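Local coordinates for protein peptidase M28 (Shewanella amazonensis SB2B, PDB 3IIB) that probably acts as a zinc-dependent carboxypeptidase or dipeptidase of family M28, cleaving small peptides, and holds zinc ions in its active site, at residues 62-67 with 239-244; 249-254 with 294-299; 77-82 with 222-227. All coordinates share one frame; numbering follows the deposited sequence.

Contact 1: 62-67 with 239-244; sequences RVYKEP and IAEVKG
Y64 reaches across to I239 and E241 on an antiparallel neighbour. Its CB leads to CG lodged between the backbone N and the carbonyl carbon (chi1 56°), the crowded position. From there CD1 comes near I239 O, CE1 lies near both I239 CG2 and E241 OE2, CE2 passes I239 CD1, and CZ touches I239 CG2 at 3.5 Å. I239 CB sits over one ring face, 4.0 Å from the centroid of the Y64 ring, a CH-pi contact that suits a branched aliphatic residue. At the tip, Y64 OH donates to E241 OE2 over 2.7 Å, approaching from above the carboxylate plane. R62 NH1 makes a 3.1 Å salt bridge to E241 OE1, and R62 NH2 lies over the ring face opposite I239, toward its rim. The ring is thus held between an alkyl group and a guanidinium. An alanine in place of Y64 would probably leave E241 OE2 without its phenol partner and open a gap between I239 and R62. In the backbone, Y64 and I239 form a hydrogen-bonded pair, Y64 N to I239 O at 2.8 Å and I239 N to Y64 O at 2.7 Å. E241 OE2 is shared with R296 of strand 293-300, which lies beside 220-242 in the sheet, while on the face of V63 and A240 the V63 side chain packs against helix 42-57.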
loop_
_atom_site.group_PDB
_atom_site.type_symbol
_atom_site.label_atom_id
_atom_site.label_comp_id
_atom_site.label_asym_id
_atom_site.label_seq_id
_atom_site.Cartn_x
_atom_site.Cartn_y
_atom_site.Cartn_z
ATOM N N ARG A 62 6.354 -3.260 -40.348
ATOM C CA ARG A 62 5.036 -2.610 -40.455
ATOM C C ARG A 62 4.571 -2.247 -39.068
ATOM O O ARG A 62 4.850 -2.947 -38.083
ATOM C CB ARG A 62 4.007 -3.563 -41.086
ATOM C CG ARG A 62 4.327 -3.936 -42.527
ATOM C CD ARG A 62 3.258 -4.891 -43.132
ATOM N NE ARG A 62 1.914 -4.302 -43.130
ATOM C CZ ARG A 62 0.774 -4.993 -42.999
ATOM N NH1 ARG A 62 0.777 -6.323 -42.802
ATOM N NH2 ARG A 62 -0.391 -4.339 -43.022
ATOM N N VAL A 63 3.887 -1.119 -38.995
ATOM C CA VAL A 63 3.277 -0.642 -37.767
ATOM C C VAL A 63 1.960 -0.030 -38.171
ATOM O O VAL A 63 1.919 0.877 -39.020
ATOM C CB VAL A 63 4.168 0.434 -37.003
ATOM C CG1 VAL A 63 3.428 0.987 -35.765
ATOM C CG2 VAL A 63 5.551 -0.118 -36.614
ATOM N N TYR A 64 0.878 -0.521 -37.584
ATOM C CA TYR A 64 -0.462 -0.060 -37.977
ATOM C C TYR A 64 -1.447 -0.341 -36.871
ATOM O O TYR A 64 -1.119 -0.992 -35.876
ATOM C CB TYR A 64 -0.894 -0.704 -39.286
ATOM C CG TYR A 64 -0.883 -2.203 -39.324
ATOM C CD1 TYR A 64 0.297 -2.907 -39.535
ATOM C CD2 TYR A 64 -2.056 -2.927 -39.187
ATOM C CE1 TYR A 64 0.287 -4.317 -39.598
ATOM C CE2 TYR A 64 -2.065 -4.302 -39.232
ATOM C CZ TYR A 64 -0.899 -4.998 -39.442
ATOM O OH TYR A 64 -0.933 -6.380 -39.516
ATOM N N LYS A 65 -2.656 0.149 -37.051
ATOM C CA LYS A 65 -3.681 -0.082 -36.050
ATOM C C LYS A 65 -5.009 -0.428 -36.656
ATOM O O LYS A 65 -5.303 -0.051 -37.799
ATOM C CB LYS A 65 -3.803 1.117 -35.122
ATOM C CG LYS A 65 -4.263 2.403 -35.770
ATOM C CD LYS A 65 -4.136 3.522 -34.774
ATOM C CE LYS A 65 -5.033 4.649 -35.074
ATOM N NZ LYS A 65 -4.565 5.451 -36.223
ATOM N N GLU A 66 -5.847 -1.074 -35.840
ATOM C CA GLU A 66 -7.133 -1.587 -36.282
ATOM C C GLU A 66 -8.207 -1.224 -35.264
ATOM O O GLU A 66 -8.001 -1.405 -34.082
ATOM C CB GLU A 66 -7.048 -3.094 -36.453
ATOM C CG GLU A 66 -6.072 -3.469 -37.598
ATOM C CD GLU A 66 -5.940 -4.966 -37.850
ATOM O OE1 GLU A 66 -6.292 -5.775 -36.968
ATOM O OE2 GLU A 66 -5.438 -5.331 -38.938
ATOM N N PRO A 67 -9.347 -0.734 -35.735
ATOM C CA PRO A 67 -10.310 -0.196 -34.769
ATOM C C PRO A 67 -11.090 -1.241 -33.962
ATOM O O PRO A 67 -11.379 -2.367 -34.425
ATOM C CB PRO A 67 -11.253 0.610 -35.644
ATOM C CG PRO A 67 -11.272 -0.132 -36.937
ATOM C CD PRO A 67 -9.842 -0.600 -37.124
ATOM N N ILE A 239 -0.479 -2.796 -33.928
ATOM C CA ILE A 239 0.185 -3.971 -34.461
ATOM C C ILE A 239 1.541 -3.572 -35.047
ATOM O O ILE A 239 1.668 -2.533 -35.757
ATOM C CB ILE A 239 -0.686 -4.667 -35.496
ATOM C CG1 ILE A 239 -1.998 -5.188 -34.832
ATOM C CG2 ILE A 239 0.134 -5.801 -36.199
ATOM C CD1 ILE A 239 -3.079 -5.657 -35.810
ATOM N N ALA A 240 2.532 -4.399 -34.753
ATOM C CA ALA A 240 3.844 -4.308 -35.425
ATOM C C ALA A 240 4.293 -5.652 -35.901
ATOM O O ALA A 240 3.977 -6.708 -35.306
ATOM C CB ALA A 240 4.901 -3.744 -34.502
ATOM N N GLU A 241 5.079 -5.629 -36.973
ATOM C CA GLU A 241 5.569 -6.856 -37.562
ATOM C C GLU A 241 7.060 -6.821 -37.836
ATOM O O GLU A 241 7.622 -5.798 -38.219
ATOM C CB GLU A 241 4.798 -7.173 -38.870
ATOM C CG GLU A 241 3.335 -7.478 -38.655
ATOM C CD GLU A 241 2.511 -7.638 -39.913
ATOM O OE1 GLU A 241 3.063 -7.568 -41.038
ATOM O OE2 GLU A 241 1.294 -7.869 -39.760
ATOM N N VAL A 242 7.681 -7.965 -37.546
ATOM C CA VAL A 242 8.968 -8.354 -38.071
ATOM C C VAL A 242 8.702 -9.187 -39.322
ATOM O O VAL A 242 8.129 -10.261 -39.260
ATOM C CB VAL A 242 9.757 -9.199 -37.054
ATOM C CG1 VAL A 242 11.120 -9.621 -37.668
ATOM C CG2 VAL A 242 9.948 -8.429 -35.717
ATOM N N LYS A 243 9.111 -8.694 -40.481
ATOM C CA LYS A 243 8.783 -9.320 -41.738
ATOM C C LYS A 243 9.431 -10.716 -41.834
ATOM O O LYS A 243 10.593 -10.892 -41.459
ATOM C CB LYS A 243 9.253 -8.416 -42.910
ATOM C CG LYS A 243 8.881 -8.915 -44.275
ATOM C CD LYS A 243 8.974 -7.850 -45.393
ATOM C CE LYS A 243 10.377 -7.511 -45.782
ATOM N NZ LYS A 243 10.363 -6.679 -47.047
ATOM N N GLY A 244 8.658 -11.684 -42.314
ATOM C CA GLY A 244 9.133 -13.030 -42.532
ATOM C C GLY A 244 9.886 -13.141 -43.823
ATOM O O GLY A 244 10.160 -12.157 -44.472
#

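Contact 2: 249-254 with 294-299; sequences DEIVLI and TIRVVL
Strands 247-257 and 293-300 are the two parallel strands of a beta-alpha-beta unit whose connection includes helix 267-285, and residues 251-254 pair with 294-297 one to one. The backbone bonds alternate between the strands: V252 N donates to T294 O at 2.9 Å, R296 N to V252 O at 2.7 Å and I254 N to R296 O at 2.9 Å. On the face of I251, L253 and R296, the arginine side chain crosses that of I251 at an angle. R296 CG is anti to the backbone N (chi1 -180°), and the chain then bends at chi3. I251 has two conformers; in the one described here its side chain lies over one face of the guanidinium, with I251 CD1 3.7 Å from R296 NH1. Such an apolar cover, as far as that conformer holds, would suit the flat face of an arginine, whose N-H groups point outward in its plane. The arginine is buried, yet all three nitrogens are bonded, among others to E320, E241 and Y313, and the carboxylates of E320 and E241 probably balance its charge. Further along, L253 CG packs on V298 CG2 at 3.8 Å. The other face is wholly aliphatic: I254 CG1 meets V297 CG2 at 4.1 Å, and I254 CD1 reaches I295 CG2 at 4.2 Å. Beta-branched residues fit extended strands, and here they form the floor for helices 267-285 and 413-432. Parallel central strands with helices packed on them are typical of the alpha/beta core of the zinc exopeptidases.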
loop_
_atom_site.group_PDB
_atom_site.type_symbol
_atom_site.label_atom_id
_atom_site.label_comp_id
_atom_site.label_asym_id
_atom_site.label_seq_id
_atom_site.Cartn_x
_atom_site.Cartn_y
_atom_site.Cartn_z
ATOM N N ASP A 249 3.840 -15.489 -45.172
ATOM C CA ASP A 249 2.356 -15.539 -45.096
ATOM C C ASP A 249 1.834 -16.182 -43.804
ATOM O O ASP A 249 0.646 -16.096 -43.491
ATOM C CB ASP A 249 1.750 -16.282 -46.316
ATOM C CG ASP A 249 2.237 -17.701 -46.456
ATOM O OD1 ASP A 249 3.428 -17.967 -46.212
ATOM O OD2 ASP A 249 1.433 -18.582 -46.866
ATOM N N GLU A 250 2.716 -16.831 -43.070
ATOM C CA GLU A 250 2.364 -17.422 -41.802
ATOM C C GLU A 250 2.798 -16.497 -40.665
ATOM O O GLU A 250 3.812 -15.824 -40.765
ATOM C CB GLU A 250 3.047 -18.764 -41.636
ATOM C CG GLU A 250 2.678 -19.734 -42.717
ATOM C CD GLU A 250 3.276 -21.107 -42.531
ATOM O OE1 GLU A 250 3.326 -21.606 -41.388
ATOM O OE2 GLU A 250 3.682 -21.692 -43.567
ATOM N N ILE A 251 1.984 -16.469 -39.615
ATOM C CA ILE A 251 2.121 -15.506 -38.535
ATOM C C ILE A 251 2.348 -16.189 -37.193
ATOM O O ILE A 251 1.607 -17.094 -36.823
ATOM C CB ILE A 251 0.852 -14.660 -38.401
ATOM C CG1 ILE A 251 0.646 -13.809 -39.658
ATOM C CG2 ILE A 251 0.926 -13.779 -37.164
ATOM C CD1 ILE A 251 -0.794 -13.737 -40.058
ATOM N N VAL A 252 3.371 -15.745 -36.483
ATOM C CA VAL A 252 3.546 -16.051 -35.066
ATOM C C VAL A 252 3.114 -14.783 -34.350
ATOM O O VAL A 252 3.699 -13.696 -34.551
ATOM C CB VAL A 252 4.994 -16.368 -34.736
ATOM C CG1 VAL A 252 5.207 -16.446 -33.208
ATOM C CG2 VAL A 252 5.415 -17.676 -35.475
ATOM N N LEU A 253 2.079 -14.885 -33.535
ATOM C CA LEU A 253 1.505 -13.740 -32.848
ATOM C C LEU A 253 1.953 -13.753 -31.388
ATOM O O LEU A 253 1.727 -14.734 -30.669
ATOM C CB LEU A 253 -0.020 -13.818 -32.923
ATOM C CG LEU A 253 -0.877 -12.621 -32.490
ATOM C CD1 LEU A 253 -2.316 -12.808 -32.943
ATOM C CD2 LEU A 253 -0.838 -12.397 -31.011
ATOM N N ILE A 254 2.558 -12.662 -30.951
ATOM C CA ILE A 254 2.883 -12.505 -29.538
ATOM C C ILE A 254 2.233 -11.199 -29.097
ATOM O O ILE A 254 2.358 -10.145 -29.753
ATOM C CB ILE A 254 4.424 -12.575 -29.264
ATOM C CG1 ILE A 254 5.187 -11.510 -30.067
ATOM C CG2 ILE A 254 4.992 -14.069 -29.472
ATOM C CD1 ILE A 254 6.718 -11.485 -29.720
ATOM N N THR A 294 6.360 -14.505 -40.462
ATOM C CA THR A 294 6.178 -13.161 -39.938
ATOM C C THR A 294 5.907 -13.232 -38.436
ATOM O O THR A 294 5.174 -14.109 -37.993
ATOM C CB THR A 294 5.044 -12.472 -40.673
ATOM O OG1 THR A 294 5.430 -12.337 -42.050
ATOM C CG2 THR A 294 4.717 -11.112 -40.020
ATOM N N ILE A 295 6.554 -12.370 -37.656
ATOM C CA ILE A 295 6.240 -12.242 -36.230
ATOM C C ILE A 295 5.417 -10.993 -36.037
ATOM O O ILE A 295 5.850 -9.893 -36.372
ATOM C CB ILE A 295 7.504 -12.202 -35.373
ATOM C CG1 ILE A 295 8.231 -13.553 -35.498
ATOM C CG2 ILE A 295 7.202 -11.852 -33.894
ATOM C CD1 ILE A 295 9.753 -13.522 -35.065
ATOM N N ARG A 296 4.237 -11.163 -35.470
ATOM C CA ARG A 296 3.310 -10.060 -35.308
ATOM C C ARG A 296 3.111 -9.773 -33.808
ATOM O O ARG A 296 2.658 -10.652 -33.048
ATOM C CB ARG A 296 1.977 -10.388 -35.997
ATOM C CG ARG A 296 0.955 -9.247 -35.862
ATOM C CD ARG A 296 -0.351 -9.532 -36.565
ATOM N NE ARG A 296 -0.164 -9.534 -38.015
ATOM C CZ ARG A 296 -1.022 -10.052 -38.895
ATOM N NH1 ARG A 296 -2.155 -10.655 -38.494
ATOM N NH2 ARG A 296 -0.754 -9.965 -40.184
ATOM N N VAL A 297 3.477 -8.547 -33.391
ATOM C CA VAL A 297 3.215 -8.058 -32.050
ATOM C C VAL A 297 1.836 -7.430 -32.075
ATOM O O VAL A 297 1.580 -6.552 -32.882
ATOM C CB VAL A 297 4.264 -7.030 -31.579
ATOM C CG1 VAL A 297 3.857 -6.372 -30.242
ATOM C CG2 VAL A 297 5.645 -7.699 -31.410
ATOM N N VAL A 298 0.930 -7.900 -31.219
ATOM C CA VAL A 298 -0.388 -7.287 -31.143
ATOM C C VAL A 298 -0.580 -6.739 -29.743
ATOM O O VAL A 298 -0.485 -7.496 -28.758
ATOM C CB VAL A 298 -1.558 -8.258 -31.496
ATOM C CG1 VAL A 298 -2.869 -7.518 -31.451
ATOM C CG2 VAL A 298 -1.303 -8.891 -32.826
ATOM N N LEU A 299 -0.847 -5.433 -29.664
ATOM C CA LEU A 299 -1.091 -4.774 -28.412
ATOM C C LEU A 299 -2.578 -4.477 -28.373
ATOM O O LEU A 299 -3.060 -3.568 -29.051
ATOM C CB LEU A 299 -0.233 -3.514 -28.259
ATOM C CG LEU A 299 1.261 -3.662 -28.476
ATOM C CD1 LEU A 299 2.015 -2.327 -28.251
ATOM C CD2 LEU A 299 1.779 -4.725 -27.501
#

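Contact 3: 77-82 with 222-227; sequences IAKASI and SLELGS
A80 and L223 meet on the close-packed face of this antiparallel pair, A80 CB lying 4.0 Å from L223 CD1. Beside them A78 CB touches L225 CD2 at 3.9 Å, so each small alanine stands next to a longer leucine. Strand 88-94 adds L90 and V92 against A80, and V92 also meets L223. Between the strands K79 and E224 form a hydrogen-bonded pair, K79 N to E224 O at 2.9 Å and E224 N to K79 O at 2.8 Å. The other face is polar and more open. There the K79 and E224 side chains run side by side in the same direction, the lysine bending at chi3 (62°) while the glutamate stays extended. K79 CD comes within 3.7 Å of E224 OE1, but the charged ends do not form a salt bridge. Instead one water accepts from K79 NZ at 2.6 Å and donates to E224 OE1 at 2.9 Å. S222 OG also holds a water, which gives a weak bond to K79 O. Long flexible ends suit this side because they can reach solvent. The chemistry implies a two-faced strand pair, apolar where further protein packs on it and joined through water where opposite charges face solvent.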
loop_
_atom_site.group_PDB
_atom_site.type_symbol
_atom_site.label_atom_id
_atom_site.label_comp_id
_atom_site.label_asym_id
_atom_site.label_seq_id
_atom_site.Cartn_x
_atom_site.Cartn_y
_atom_site.Cartn_z
ATOM N N ILE A 77 -16.093 10.450 -7.861
ATOM C CA ILE A 77 -15.750 10.343 -6.449
ATOM C C ILE A 77 -16.085 8.957 -5.882
ATOM O O ILE A 77 -16.996 8.269 -6.343
ATOM C CB ILE A 77 -16.489 11.472 -5.636
ATOM C CG1 ILE A 77 -15.836 11.711 -4.268
ATOM C CG2 ILE A 77 -17.968 11.160 -5.472
ATOM C CD1 ILE A 77 -16.668 12.603 -3.364
ATOM N N ALA A 78 -15.324 8.527 -4.886
ATOM C CA ALA A 78 -15.621 7.305 -4.147
ATOM C C ALA A 78 -15.313 7.630 -2.684
ATOM O O ALA A 78 -14.170 7.912 -2.331
ATOM C CB ALA A 78 -14.767 6.140 -4.639
ATOM N N LYS A 79 -16.343 7.637 -1.859
ATOM C CA LYS A 79 -16.201 7.868 -0.435
ATOM C C LYS A 79 -17.074 6.864 0.296
ATOM O O LYS A 79 -18.223 6.636 -0.077
ATOM C CB LYS A 79 -16.673 9.258 -0.061
ATOM C CG LYS A 79 -15.823 10.370 -0.586
ATOM C CD LYS A 79 -16.480 11.724 -0.297
ATOM C CE LYS A 79 -16.636 11.981 1.201
ATOM N NZ LYS A 79 -17.112 13.384 1.473
ATOM N N ALA A 80 -16.523 6.226 1.310
ATOM C CA ALA A 80 -17.322 5.332 2.131
ATOM C C ALA A 80 -16.864 5.399 3.577
ATOM O O ALA A 80 -15.713 5.726 3.873
ATOM C CB ALA A 80 -17.269 3.920 1.609
ATOM N N SER A 81 -17.793 5.170 4.484
ATOM C CA SER A 81 -17.410 5.051 5.897
ATOM C C SER A 81 -18.358 4.140 6.645
ATOM O O SER A 81 -19.466 3.840 6.186
ATOM C CB SER A 81 -17.343 6.431 6.542
ATOM O OG SER A 81 -18.628 6.985 6.580
ATOM N N ILE A 82 -17.914 3.659 7.798
ATOM C CA ILE A 82 -18.817 2.960 8.708
ATOM C C ILE A 82 -19.467 4.003 9.592
ATOM O O ILE A 82 -18.784 4.869 10.172
ATOM C CB ILE A 82 -18.035 1.974 9.550
ATOM C CG1 ILE A 82 -17.512 0.830 8.659
ATOM C CG2 ILE A 82 -18.901 1.439 10.649
ATOM C CD1 ILE A 82 -16.457 -0.006 9.502
ATOM N N SER A 222 -22.051 4.280 4.986
ATOM C CA SER A 222 -22.346 5.287 3.976
ATOM C C SER A 222 -21.508 4.988 2.740
ATOM O O SER A 222 -20.329 4.639 2.878
ATOM C CB SER A 222 -21.979 6.672 4.484
ATOM O OG SER A 222 -22.249 7.654 3.478
ATOM N N LEU A 223 -22.104 5.080 1.540
ATOM C CA LEU A 223 -21.389 4.847 0.286
ATOM C C LEU A 223 -21.781 5.913 -0.742
ATOM O O LEU A 223 -22.974 6.163 -0.994
ATOM C CB LEU A 223 -21.728 3.474 -0.289
ATOM C CG LEU A 223 -21.055 3.051 -1.597
ATOM C CD1 LEU A 223 -19.519 2.911 -1.504
ATOM C CD2 LEU A 223 -21.680 1.713 -2.059
ATOM N N GLU A 224 -20.757 6.527 -1.318
ATOM C CA GLU A 224 -20.935 7.560 -2.319
ATOM C C GLU A 224 -20.041 7.199 -3.466
ATOM O O GLU A 224 -18.839 7.020 -3.252
ATOM C CB GLU A 224 -20.530 8.926 -1.775
ATOM C CG GLU A 224 -20.731 10.024 -2.791
ATOM C CD GLU A 224 -20.497 11.412 -2.251
ATOM O OE1 GLU A 224 -20.056 11.558 -1.085
ATOM O OE2 GLU A 224 -20.802 12.353 -3.020
ATOM N N LEU A 225 -20.644 7.061 -4.657
ATOM C CA LEU A 225 -19.926 6.796 -5.888
ATOM C C LEU A 225 -20.412 7.724 -6.970
ATOM O O LEU A 225 -21.617 7.862 -7.211
ATOM C CB LEU A 225 -20.088 5.359 -6.374
ATOM C CG LEU A 225 -19.657 4.246 -5.421
ATOM C CD1 LEU A 225 -20.109 2.890 -6.006
ATOM C CD2 LEU A 225 -18.131 4.263 -5.100
ATOM N N GLY A 226 -19.457 8.386 -7.600
ATOM C CA GLY A 226 -19.754 9.235 -8.732
ATOM C C GLY A 226 -19.234 8.405 -9.897
ATOM O O GLY A 226 -18.197 7.732 -9.808
ATOM N N SER A 227 -19.976 8.404 -10.962
ATOM C CA SER A 227 -19.540 7.770 -12.193
ATOM C C SER A 227 -20.471 8.282 -13.269
ATOM O O SER A 227 -21.536 8.834 -12.953
ATOM C CB SER A 227 -19.646 6.243 -12.098
ATOM O OG SER A 227 -21.008 5.823 -12.190
HETATM O O HOH W 1 -16.578 6.275 -8.031
HETATM O O HOH W 2 -19.910 8.210 2.051
HETATM O O HOH W 3 -18.619 13.968 -0.529
#

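In the fold
Contacts 1 and 3 lie on the same two long strands, 62-84 and 220-242, with centres about 43 Å apart on opposite sides of the chain's centre; contact 3 is nested inside the loop that contact 1 closes. Contact 2 continues the sheet from contact 1, their centres about 8 Å apart. A240 O probably accepts from V297 N at 2.7 Å, and the salt bridge from R296 NE to E241 OE2, 2.8 Å, joins the side chains of the two contacts. The V298 side chain in contact 2 is about 14 Å from a bound zinc ion and about 9 Å from the side chain of the zinc ligand H257; contact 3 is remote from the metal site.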